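Local coordinates for protein shikimate 5-dehydrogenase (Mycobacterium fortuitum subsp. fortuitum DSM 46621, PDB 4XIJ) that probably catalyses the NADP-dependent interconversion of 3-dehydroshikimate and shikimate, a step of the chorismate pathway that supplies aromatic amino acids, at residues 130-135 / 195-200. Residues are numbered along the deposited sequence; the frame is centred on the assembly and turned at random.
Sequences LVIGSG and DAAVST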
loop_
_atom_site.group_PDB
_atom_site.type_symbol
_atom_site.label_atom_id
_atom_site.label_comp_id
_atom_site.label_asym_id
_atom_site.label_seq_id
_atom_site.Cartn_x
_atom_site.Cartn_y
_atom_site.Cartn_z
ATOM N N LEU A 130 -2.834 15.766 2.539
ATOM C CA LEU A 130 -2.336 15.913 1.170
ATOM C C LEU A 130 -1.888 14.557 0.643
ATOM O O LEU A 130 -1.303 13.756 1.380
ATOM C CB LEU A 130 -1.105 16.850 1.109
ATOM C CG LEU A 130 -1.254 18.167 1.879
ATOM C CD1 LEU A 130 0.022 19.011 1.722
ATOM C CD2 LEU A 130 -2.507 18.974 1.421
ATOM N N VAL A 131 -2.111 14.318 -0.641
ATOM C CA VAL A 131 -1.440 13.241 -1.373
ATOM C C VAL A 131 -0.499 13.955 -2.326
ATOM O O VAL A 131 -0.912 14.829 -3.123
ATOM C CB VAL A 131 -2.429 12.356 -2.124
ATOM C CG1 VAL A 131 -1.696 11.340 -2.978
ATOM C CG2 VAL A 131 -3.343 11.677 -1.134
ATOM N N ILE A 132 0.795 13.658 -2.224
ATOM C CA ILE A 132 1.762 14.276 -3.150
ATOM C C ILE A 132 1.970 13.300 -4.307
ATOM O O ILE A 132 2.464 12.188 -4.087
ATOM C CB ILE A 132 3.139 14.591 -2.484
ATOM C CG1 ILE A 132 3.032 15.184 -1.062
ATOM C CG2 ILE A 132 3.970 15.487 -3.409
ATOM C CD1 ILE A 132 2.205 16.426 -0.975
ATOM N N GLY A 133 1.647 13.714 -5.526
ATOM C CA GLY A 133 1.754 12.868 -6.703
ATOM C C GLY A 133 0.410 12.329 -7.160
ATOM O O GLY A 133 -0.604 12.382 -6.416
ATOM N N SER A 134 0.390 11.813 -8.384
ATOM C CA SER A 134 -0.842 11.332 -9.013
ATOM C C SER A 134 -0.646 10.004 -9.710
ATOM O O SER A 134 -1.455 9.638 -10.559
ATOM C CB SER A 134 -1.389 12.352 -10.024
ATOM O OG SER A 134 -0.435 12.614 -11.044
ATOM N N GLY A 135 0.398 9.258 -9.346
ATOM C CA GLY A 135 0.737 8.047 -10.067
ATOM C C GLY A 135 -0.011 6.827 -9.541
ATOM O O GLY A 135 -1.041 6.939 -8.862
ATOM N N ASP A 195 -2.866 18.617 8.054
ATOM C CA ASP A 195 -2.449 17.832 9.247
ATOM C C ASP A 195 -1.473 16.713 8.927
ATOM O O ASP A 195 -0.671 16.329 9.762
ATOM C CB ASP A 195 -3.695 17.282 9.923
ATOM C CG ASP A 195 -4.637 18.408 10.321
ATOM O OD1 ASP A 195 -4.193 19.336 11.044
ATOM O OD2 ASP A 195 -5.796 18.409 9.883
ATOM N N ALA A 196 -1.525 16.236 7.702
ATOM C CA ALA A 196 -0.696 15.087 7.330
ATOM C C ALA A 196 -0.536 15.065 5.833
ATOM O O ALA A 196 -1.347 15.665 5.122
ATOM C CB ALA A 196 -1.361 13.740 7.791
ATOM N N ALA A 197 0.470 14.340 5.363
ATOM C CA ALA A 197 0.626 14.086 3.914
ATOM C C ALA A 197 1.157 12.698 3.668
ATOM O O ALA A 197 1.895 12.166 4.513
ATOM C CB ALA A 197 1.568 15.109 3.225
ATOM N N VAL A 198 0.792 12.133 2.506
ATOM C CA VAL A 198 1.398 10.914 1.989
ATOM C C VAL A 198 2.099 11.309 0.713
ATOM O O VAL A 198 1.452 11.740 -0.228
ATOM C CB VAL A 198 0.341 9.820 1.686
ATOM C CG1 VAL A 198 1.006 8.525 1.171
ATOM C CG2 VAL A 198 -0.484 9.545 2.935
ATOM N N SER A 199 3.403 11.123 0.658
ATOM C CA SER A 199 4.165 11.444 -0.534
ATOM C C SER A 199 4.463 10.194 -1.344
ATOM O O SER A 199 5.086 9.240 -0.842
ATOM C CB SER A 199 5.483 12.128 -0.154
ATOM O OG SER A 199 6.152 12.504 -1.340
ATOM N N THR A 200 3.960 10.148 -2.572
ATOM C CA THR A 200 4.051 8.962 -3.414
ATOM C C THR A 200 5.110 9.065 -4.509
ATOM O O THR A 200 5.268 8.124 -5.299
ATOM C CB THR A 200 2.678 8.657 -4.093
ATOM O OG1 THR A 200 2.383 9.657 -5.078
ATOM C CG2 THR A 200 1.550 8.587 -3.051
HETATM O O HOH W 1 2.671 9.083 -7.682
#
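The peptide planes of 130-132 and 196-199 meet at their edges, N-H to C=O, with Leu-130, Ile-132, Ala-197 and Ser-199 on one face of the sheet and Val-131 and Val-198 on the other. On the first face Leu-130 CB touches Ala-197 CB at 3.8 Å, while Ile-132, through CB and CG1, lies alongside CB and OG of Ser-199. On the second, Val-198 packs against Val-118 and Leu-122 of helix 114-122. Alternate peptide edges are joined in parallel register: Leu-130 N donates to Ala-196 O, Val-198 N to Leu-130 O, and Ile-132 N to Val-198 O in a nearly straight bond (172° at the hydrogen). The backbone of Val-131 bonds instead to strand 152-157. The Ile-132 carbonyl takes two donors from Thr-200. The amide N lies in the carbonyl plane, 2.9 Å from Ile-132 O. The hydroxyl OG1, tilted out of that plane, is 2.7 Å from Ile-132 O. Thr-200 OG1 sits between its own backbone N and carbonyl carbon (chi1 70°), which brings hydroxyl and amide to bear on one acceptor. While donating to Ile-132 O, OG1 accepts from a water 2.7 Å away; this water in turn accepts from Gly-135 N. Gly-133, bare of a side chain, lets OG1 lie close to its CA. Strands 128-132 and 196-199 are the central neighbours of a six-stranded parallel sheet in 3-2-1-4-5-6 order, the Rossmann arrangement, and the contact bridges its two halves. Gly-133 and Gly-135 fit the GxGxxA pattern, consistent with a role in NADP binding. Chemically, the doubly gripped carbonyl and the water bridge tie this glycine-rich turn to the neighbouring strand's end, so the threonine hydroxyl, donor and acceptor at once, extends the strand pairing into the loop.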